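Local structure of conserved hypothetical protein TM1158 (Thermotoga maritima, 1O1Y) at residues M28-W38 with K226-V237; V131-E139 with V175-Q183. The protein is a putative type 1 glutamine amidotransferase, which probably hydrolyses glutamine to release ammonia for transfer to an acceptor that is not known. All blocks are in the same frame, centred on the assembly; numbering follows the deposited sequence. Where two conformers were deposited one is given.

Contact 1: residues M28-W38 with K226-V237; sequences MMEDIFREKNW and KGLLRSLLERMV. With SO4 (sulfate ion), chain F; SO4 (sulfate ion), chain G.
Ile32 fits as a knob into the hollow formed by Lys226, Leu229, Arg230 and Leu233. Its CD1 reaches between Leu229 and Arg230, 3.8 Å from Leu229 CG, while its CG2 lies against Leu233 CD1. The fit is reciprocal, for Lys226 fills the hollow among Met28, Asp31, Ile32 and Glu35. With CG anti to the backbone N (chi1 -168°) and every later torsion extended, its chain runs past Ile32 in the opposite direction and brings NZ to 2.9 Å from Glu35 OE2, on the syn lone pair. This knobs-into-holes packing joins helix 28-35 to the 226-237 part of the C-terminal helix, the axes crossing at -60°, on one side of the central sheet of the flavodoxin-like fold. Glu35 OE1 meets Arg230 NH2 in the guanidinium plane, so one carboxylate holds two basic chains, and Lys226 CG lies over the guanidinium face. A water joins Lys226 NZ to Asp31 OD2, which also pairs with Arg191. The selenomethionine Met29 lays CG against Leu229 CD2 at 3.7 Å. At the Schellman motif that ends helix 28-35, the Trp38 ring reaches back, its CH2 3.6 Å from Val237 CG2, and Lys36 NZ forms a salt bridge with Glu234 OE1 (2.7 Å).

Contact 2: residues V131-E139 with V175-Q183; sequences VSDNKFFRE and VYGKAVGLQ. With SO4 (sulfate ion), chain F.
Phe136 and Phe137 both carry CG anti to the carbonyl carbon (chi1 -68° and -67°), and from successive positions their rings reach the valines of the hairpin formed by strands 173-176 and 179-182. Phe137 and the side chains of Val180 and Leu182 approach from opposite directions: Val180 CG1 lies at the ring edge, 3.6 Å from Phe137 CZ, Leu182 CD2 is 3.8 Å from the same CZ, and Val175 CG2 meets the edge at CE2. Phe136 crosses Val180 at a slant, with CD2 4.0 Å from Val180 CG2, and turns its edge to the carbonyl oxygen of Gly177 in the type II' turn. Asn134 lies across Val175, its ND2 3.9 Å from Val175 CG1. Its OD1 closes an Asx turn by accepting from Phe136 N at 3.0 Å, with the donor above the carbonyl plane, and its ND2 reaches Gly177 O through a water. An alanine here would leave Phe136 N without this acceptor and the water without its amide donor, and is likely to let the loop that presents both rings shift. The loop 131-139 closes over the hairpin between strand 161-165, where Phe137 touches Val163 and meets Phe164 edge-to-face, and helix 211-237, whose Leu232 packs on the Phe137 ring and on CB of Phe136 and whose Met236 packs on Val180.

In the fold
Contacts 1 and 2 lie with their centres about 16 Å apart, and helix 211-237 connects them. In chain order, segment 28-38 comes first, the loop 131-139 and the hairpin 175-183 follow, and 226-237 comes last, so both segments of contact 2 fall between the two halves of contact 1. The last helix packs on helix 28-35 in contact 1 and, through Leu232, on the loop 131-139 of contact 2, at the junction where strand 179-182, parallel to 96-98, starts the antiparallel part of the mixed sheet. Arg235 and Arg138 share one sulfate, probably from the crystallisation liquor. Parts of the chain far apart in sequence thus meet along the C-terminal helix.

Contact 1: residues M28-W38 with K226-V237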
# COMPACT_ATOMS: atom_id res chain seq x y z
N MSE A 28 -6.85 -6.93 5.41
CA MSE A 28 -6.42 -8.05 6.25
C MSE A 28 -5.32 -7.66 7.22
O MSE A 28 -5.09 -8.39 8.19
CB MSE A 28 -5.91 -9.22 5.39
CG MSE A 28 -6.99 -9.78 4.51
SE MSE A 28 -6.47 -11.55 3.75
CE MSE A 28 -5.30 -11.06 2.44
N MSE A 29 -4.69 -6.51 7.04
CA MSE A 29 -3.76 -6.01 8.06
C MSE A 29 -4.46 -5.77 9.37
O MSE A 29 -3.86 -6.01 10.43
CB MSE A 29 -3.00 -4.77 7.63
CG MSE A 29 -2.00 -5.01 6.56
SE MSE A 29 -1.02 -3.39 6.09
CE MSE A 29 -2.25 -2.74 4.74
N GLU A 30 -5.73 -5.34 9.34
CA GLU A 30 -6.48 -5.18 10.59
C GLU A 30 -6.61 -6.50 11.39
O GLU A 30 -6.45 -6.54 12.61
CB GLU A 30 -7.88 -4.61 10.31
CG GLU A 30 -8.42 -3.79 11.43
CD GLU A 30 -9.70 -3.09 11.01
OE1 GLU A 30 -9.64 -2.04 10.32
OE2 GLU A 30 -10.74 -3.63 11.33
N ASP A 31 -6.93 -7.57 10.67
CA ASP A 31 -7.03 -8.89 11.22
C ASP A 31 -5.68 -9.33 11.81
O ASP A 31 -5.62 -9.90 12.91
CB ASP A 31 -7.43 -9.87 10.12
CG ASP A 31 -8.81 -9.54 9.50
OD1 ASP A 31 -9.73 -9.16 10.27
OD2 ASP A 31 -9.03 -9.66 8.29
N ILE A 32 -4.62 -9.08 11.07
CA ILE A 32 -3.28 -9.41 11.55
C ILE A 32 -2.91 -8.62 12.78
O ILE A 32 -2.37 -9.18 13.74
CB ILE A 32 -2.25 -9.24 10.46
CG1 ILE A 32 -2.50 -10.23 9.34
CG2 ILE A 32 -0.84 -9.41 11.06
CD1 ILE A 32 -1.72 -9.95 8.09
N PHE A 33 -3.19 -7.32 12.79
CA PHE A 33 -2.85 -6.49 13.95
C PHE A 33 -3.62 -6.98 15.13
O PHE A 33 -3.10 -7.08 16.24
CB PHE A 33 -3.18 -5.01 13.68
CG PHE A 33 -2.39 -4.36 12.59
CD1 PHE A 33 -1.30 -4.97 11.95
CD2 PHE A 33 -2.76 -3.07 12.19
CE1 PHE A 33 -0.62 -4.33 10.91
CE2 PHE A 33 -2.06 -2.43 11.16
CZ PHE A 33 -1.00 -3.03 10.53
N ARG A 34 -4.90 -7.30 14.92
CA ARG A 34 -5.69 -7.81 16.02
C ARG A 34 -5.16 -9.17 16.57
O ARG A 34 -5.14 -9.37 17.77
CB ARG A 34 -7.18 -7.92 15.64
CG ARG A 34 -7.86 -6.55 15.64
CD ARG A 34 -9.36 -6.58 15.28
NE ARG A 34 -9.88 -5.24 14.93
CZ ARG A 34 -10.17 -4.27 15.81
NH1 ARG A 34 -9.98 -4.46 17.12
NH2 ARG A 34 -10.65 -3.10 15.40
N GLU A 35 -4.80 -10.06 15.66
CA GLU A 35 -4.25 -11.38 15.99
C GLU A 35 -3.02 -11.23 16.88
O GLU A 35 -2.85 -12.00 17.81
CB GLU A 35 -3.90 -12.11 14.70
CG GLU A 35 -5.17 -12.68 14.07
CD GLU A 35 -5.07 -13.04 12.59
OE1 GLU A 35 -3.94 -13.29 12.11
OE2 GLU A 35 -6.15 -13.11 11.91
N LYS A 36 -2.22 -10.20 16.61
CA LYS A 36 -0.97 -9.97 17.34
C LYS A 36 -1.09 -8.96 18.46
O LYS A 36 -0.09 -8.63 19.12
CB LYS A 36 0.08 -9.50 16.39
CG LYS A 36 0.44 -10.49 15.31
CD LYS A 36 1.58 -9.91 14.50
CE LYS A 36 1.94 -10.69 13.25
NZ LYS A 36 2.30 -12.13 13.49
N ASN A 37 -2.32 -8.53 18.76
CA ASN A 37 -2.56 -7.44 19.75
C ASN A 37 -1.65 -6.22 19.47
O ASN A 37 -1.22 -5.54 20.39
CB ASN A 37 -2.36 -7.88 21.18
CG ASN A 37 -3.51 -8.75 21.68
OD1 ASN A 37 -3.49 -9.98 21.54
ND2 ASN A 37 -4.50 -8.12 22.28
N TRP A 38 -1.39 -5.95 18.21
CA TRP A 38 -0.80 -4.67 17.86
C TRP A 38 -1.86 -3.54 17.95
O TRP A 38 -2.94 -3.67 17.41
CB TRP A 38 -0.23 -4.70 16.47
CG TRP A 38 0.94 -5.57 16.30
CD1 TRP A 38 1.59 -6.26 17.27
CD2 TRP A 38 1.70 -5.74 15.11
NE1 TRP A 38 2.67 -6.92 16.74
CE2 TRP A 38 2.78 -6.61 15.42
CE3 TRP A 38 1.58 -5.28 13.79
CZ2 TRP A 38 3.72 -7.03 14.48
CZ3 TRP A 38 2.52 -5.69 12.85
CH2 TRP A 38 3.59 -6.56 13.21
N LYS A 226 -2.36 -13.52 2.86
CA LYS A 226 -2.32 -13.17 4.28
C LYS A 226 -1.03 -13.65 4.93
O LYS A 226 -0.46 -12.95 5.77
CB LYS A 226 -3.51 -13.72 5.03
CG LYS A 226 -3.65 -13.14 6.42
CD LYS A 226 -4.88 -13.68 7.09
CE LYS A 226 -5.13 -13.03 8.41
NZ LYS A 226 -6.35 -13.60 9.06
N GLY A 227 -0.60 -14.85 4.58
CA GLY A 227 0.63 -15.39 5.12
C GLY A 227 1.85 -14.55 4.74
O GLY A 227 2.73 -14.29 5.58
N LEU A 228 1.92 -14.12 3.48
CA LEU A 228 3.01 -13.26 3.02
C LEU A 228 3.00 -11.87 3.69
O LEU A 228 4.03 -11.34 4.10
CB LEU A 228 2.96 -13.12 1.52
CG LEU A 228 3.21 -14.40 0.71
CD1 LEU A 228 2.97 -14.15 -0.77
CD2 LEU A 228 4.58 -14.90 0.93
N LEU A 229 1.81 -11.34 3.84
CA LEU A 229 1.59 -10.05 4.48
C LEU A 229 2.06 -10.12 5.96
O LEU A 229 2.74 -9.20 6.44
CB LEU A 229 0.12 -9.69 4.34
CG LEU A 229 -0.35 -8.35 4.93
CD1 LEU A 229 0.50 -7.16 4.49
CD2 LEU A 229 -1.86 -8.13 4.60
N ARG A 230 1.72 -11.20 6.65
CA ARG A 230 2.19 -11.44 8.02
C ARG A 230 3.72 -11.44 8.06
O ARG A 230 4.34 -10.83 8.94
CB ARG A 230 1.77 -12.78 8.58
CG ARG A 230 0.46 -12.85 9.14
CD ARG A 230 0.20 -14.21 9.80
NE ARG A 230 -1.21 -14.39 10.05
CZ ARG A 230 -1.97 -15.31 9.48
NH1 ARG A 230 -1.48 -16.11 8.54
NH2 ARG A 230 -3.23 -15.41 9.85
N SER A 231 4.34 -12.14 7.10
CA SER A 231 5.79 -12.23 7.06
C SER A 231 6.39 -10.84 6.88
O SER A 231 7.39 -10.51 7.53
CB SER A 231 6.28 -13.18 5.96
OG SER A 231 5.92 -14.52 6.31
N LEU A 232 5.89 -10.11 5.89
CA LEU A 232 6.33 -8.75 5.63
C LEU A 232 6.26 -7.88 6.90
O LEU A 232 7.23 -7.22 7.26
CB LEU A 232 5.56 -8.12 4.47
CG LEU A 232 5.88 -6.63 4.18
CD1 LEU A 232 7.38 -6.49 3.77
CD2 LEU A 232 4.94 -6.15 3.14
N LEU A 233 5.11 -7.89 7.55
CA LEU A 233 4.87 -7.04 8.71
C LEU A 233 5.78 -7.41 9.85
O LEU A 233 6.38 -6.53 10.47
CB LEU A 233 3.41 -7.10 9.11
CG LEU A 233 2.42 -6.47 8.15
CD1 LEU A 233 1.01 -6.94 8.52
CD2 LEU A 233 2.49 -4.95 8.08
N GLU A 234 5.96 -8.71 10.09
CA GLU A 234 6.83 -9.13 11.15
C GLU A 234 8.25 -8.65 10.91
O GLU A 234 8.94 -8.23 11.84
CB GLU A 234 6.79 -10.65 11.31
CG GLU A 234 5.44 -11.18 11.85
CD GLU A 234 5.30 -12.70 11.70
OE1 GLU A 234 4.17 -13.22 11.84
OE2 GLU A 234 6.33 -13.36 11.49
N ARG A 235 8.70 -8.77 9.68
CA ARG A 235 10.05 -8.36 9.36
C ARG A 235 10.24 -6.85 9.44
O ARG A 235 11.28 -6.36 9.90
CB ARG A 235 10.40 -8.88 7.96
CG ARG A 235 10.88 -10.31 7.95
CD ARG A 235 10.91 -10.91 6.56
NE ARG A 235 11.28 -12.31 6.63
CZ ARG A 235 12.52 -12.77 6.60
NH1 ARG A 235 13.57 -11.96 6.56
NH2 ARG A 235 12.71 -14.08 6.74
N MSE A 236 9.22 -6.10 9.05
CA MSE A 236 9.32 -4.62 9.08
C MSE A 236 9.42 -4.07 10.48
O MSE A 236 10.15 -3.12 10.70
CB MSE A 236 8.18 -3.97 8.37
CG MSE A 236 8.29 -4.15 6.87
SE MSE A 236 6.90 -3.24 5.91
CE MSE A 236 7.68 -1.39 6.17
N VAL A 237 8.71 -4.68 11.44
CA VAL A 237 8.72 -4.17 12.82
C VAL A 237 9.75 -4.86 13.71
O VAL A 237 9.92 -4.49 14.88
CB VAL A 237 7.33 -4.28 13.51
CG1 VAL A 237 6.26 -3.65 12.67
CG2 VAL A 237 6.99 -5.72 13.83
S SO4 F . 16.51 -14.33 6.88
O1 SO4 F . 15.41 -15.16 6.56
O2 SO4 F . 17.62 -14.80 6.06
O3 SO4 F . 16.97 -14.44 8.23
O4 SO4 F . 16.16 -12.99 6.62
S SO4 G . -8.02 -9.06 22.56
O1 SO4 G . -8.33 -9.99 21.49
O2 SO4 G . -6.89 -9.53 23.36
O3 SO4 G . -9.18 -8.92 23.44
O4 SO4 G . -7.67 -7.79 21.95
O HOH W 1 -8.12 -12.16 7.33

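Contact 2: residues V131-E139 with V175-Q183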
# COMPACT_ATOMS: atom_id res chain seq x y z
N VAL A 131 12.21 -9.24 -8.02
CA VAL A 131 13.46 -9.02 -8.68
C VAL A 131 14.57 -8.61 -7.69
O VAL A 131 15.59 -8.06 -8.06
CB VAL A 131 13.29 -7.98 -9.82
CG1 VAL A 131 12.34 -8.49 -10.86
CG2 VAL A 131 12.81 -6.63 -9.33
N SER A 132 14.38 -8.94 -6.43
CA SER A 132 15.36 -8.65 -5.38
C SER A 132 15.33 -9.69 -4.28
O SER A 132 14.26 -10.19 -3.95
CB SER A 132 15.01 -7.30 -4.74
OG SER A 132 15.85 -7.00 -3.64
N ASP A 133 16.48 -9.94 -3.66
CA ASP A 133 16.56 -10.76 -2.43
C ASP A 133 16.42 -9.93 -1.15
O ASP A 133 16.78 -10.42 -0.06
CB ASP A 133 17.78 -11.66 -2.32
CG ASP A 133 17.64 -12.74 -1.18
OD1 ASP A 133 16.50 -13.26 -0.92
OD2 ASP A 133 18.60 -13.11 -0.48
N ASN A 134 15.88 -8.73 -1.25
CA ASN A 134 15.63 -7.88 -0.06
C ASN A 134 14.95 -8.68 1.04
O ASN A 134 13.92 -9.32 0.83
CB ASN A 134 14.70 -6.70 -0.40
CG ASN A 134 14.49 -5.78 0.79
OD1 ASN A 134 13.51 -5.94 1.52
ND2 ASN A 134 15.41 -4.83 1.00
N LYS A 135 15.49 -8.55 2.23
CA LYS A 135 15.10 -9.35 3.38
C LYS A 135 13.62 -9.24 3.75
O LYS A 135 13.04 -10.22 4.23
CB LYS A 135 15.94 -8.97 4.60
CG LYS A 135 15.68 -7.55 5.14
CD LYS A 135 16.59 -7.27 6.37
CE LYS A 135 16.40 -5.85 6.88
NZ LYS A 135 17.24 -5.63 8.11
N PHE A 136 13.01 -8.08 3.55
CA PHE A 136 11.62 -7.89 3.95
C PHE A 136 10.69 -8.84 3.18
O PHE A 136 9.63 -9.17 3.67
CB PHE A 136 11.13 -6.45 3.71
CG PHE A 136 11.77 -5.44 4.59
CD1 PHE A 136 11.97 -5.70 5.95
CD2 PHE A 136 12.19 -4.22 4.09
CE1 PHE A 136 12.55 -4.78 6.79
CE2 PHE A 136 12.80 -3.28 4.95
CZ PHE A 136 12.97 -3.57 6.29
N PHE A 137 11.11 -9.19 1.96
CA PHE A 137 10.30 -9.99 1.04
C PHE A 137 10.87 -11.38 0.83
O PHE A 137 10.49 -12.06 -0.12
CB PHE A 137 10.15 -9.24 -0.28
CG PHE A 137 9.33 -7.99 -0.13
CD1 PHE A 137 7.96 -8.06 -0.11
CD2 PHE A 137 9.93 -6.76 0.12
CE1 PHE A 137 7.18 -6.92 0.03
CE2 PHE A 137 9.13 -5.61 0.27
CZ PHE A 137 7.79 -5.70 0.23
N ARG A 138 11.76 -11.82 1.70
CA ARG A 138 12.39 -13.11 1.55
C ARG A 138 11.43 -14.29 1.41
O ARG A 138 11.71 -15.25 0.68
CB ARG A 138 13.37 -13.34 2.70
CG ARG A 138 14.47 -14.36 2.45
CD ARG A 138 15.88 -13.93 3.02
NE ARG A 138 16.42 -12.64 2.50
CZ ARG A 138 17.37 -11.90 3.12
NH1 ARG A 138 17.86 -12.27 4.29
NH2 ARG A 138 17.81 -10.77 2.59
N GLU A 139 10.27 -14.22 2.06
CA GLU A 139 9.31 -15.32 1.99
C GLU A 139 8.46 -15.27 0.73
O GLU A 139 7.72 -16.24 0.46
CB GLU A 139 8.35 -15.27 3.17
CG GLU A 139 8.95 -15.81 4.44
CD GLU A 139 10.07 -14.95 4.98
OE1 GLU A 139 11.17 -15.50 5.24
OE2 GLU A 139 9.84 -13.73 5.14
N VAL A 175 12.11 -0.57 -2.20
CA VAL A 175 12.51 -0.37 -0.83
C VAL A 175 13.63 0.70 -0.79
O VAL A 175 14.50 0.78 -1.67
CB VAL A 175 13.03 -1.68 -0.17
CG1 VAL A 175 13.65 -1.41 1.20
CG2 VAL A 175 11.96 -2.71 -0.09
N TYR A 176 13.56 1.53 0.23
CA TYR A 176 14.57 2.55 0.53
C TYR A 176 14.69 2.60 2.03
O TYR A 176 13.81 3.08 2.71
CB TYR A 176 14.12 3.92 -0.01
CG TYR A 176 15.04 5.06 0.38
CD1 TYR A 176 16.21 5.30 -0.30
CD2 TYR A 176 14.73 5.88 1.45
CE1 TYR A 176 17.05 6.33 0.10
CE2 TYR A 176 15.56 6.91 1.83
CZ TYR A 176 16.72 7.12 1.15
OH TYR A 176 17.56 8.15 1.53
N GLY A 177 15.76 2.03 2.56
CA GLY A 177 15.97 1.98 4.01
C GLY A 177 14.91 1.09 4.61
O GLY A 177 14.70 -0.04 4.17
N LYS A 178 14.17 1.64 5.58
CA LYS A 178 13.03 0.97 6.18
C LYS A 178 11.68 1.34 5.57
O LYS A 178 10.62 0.96 6.11
CB LYS A 178 13.05 1.24 7.67
CG LYS A 178 14.29 0.60 8.29
CD LYS A 178 14.76 1.33 9.53
CE LYS A 178 14.01 0.96 10.78
NZ LYS A 178 14.72 1.49 12.03
N ALA A 179 11.72 2.05 4.45
CA ALA A 179 10.51 2.44 3.73
C ALA A 179 10.30 1.58 2.50
O ALA A 179 11.22 1.33 1.72
CB ALA A 179 10.57 3.91 3.33
N VAL A 180 9.06 1.14 2.38
CA VAL A 180 8.65 0.20 1.35
C VAL A 180 7.50 0.81 0.60
O VAL A 180 6.59 1.35 1.20
CB VAL A 180 8.21 -1.14 2.00
CG1 VAL A 180 7.66 -2.13 0.96
CG2 VAL A 180 9.35 -1.75 2.83
N GLY A 181 7.53 0.74 -0.71
CA GLY A 181 6.39 1.11 -1.53
C GLY A 181 5.94 -0.04 -2.39
O GLY A 181 6.74 -0.62 -3.09
N LEU A 182 4.66 -0.36 -2.33
CA LEU A 182 4.06 -1.40 -3.18
C LEU A 182 2.92 -0.79 -3.96
O LEU A 182 2.05 -0.20 -3.38
CB LEU A 182 3.54 -2.57 -2.33
CG LEU A 182 4.49 -3.35 -1.46
CD1 LEU A 182 3.75 -4.49 -0.73
CD2 LEU A 182 5.65 -3.87 -2.26
N GLN A 183 2.94 -0.92 -5.28
CA GLN A 183 1.86 -0.40 -6.09
C GLN A 183 0.55 -1.19 -5.87
O GLN A 183 -0.58 -0.65 -5.95
CB GLN A 183 2.28 -0.44 -7.55
CG GLN A 183 1.21 0.01 -8.51
CD GLN A 183 0.95 1.50 -8.39
OE1 GLN A 183 1.75 2.29 -8.89
NE2 GLN A 183 -0.14 1.87 -7.72
S SO4 F . 16.51 -14.33 6.88
O1 SO4 F . 15.41 -15.16 6.56
O2 SO4 F . 17.62 -14.80 6.06
O3 SO4 F . 16.97 -14.44 8.23
O4 SO4 F . 16.16 -12.99 6.62
O HOH W 2 16.02 -2.80 3.36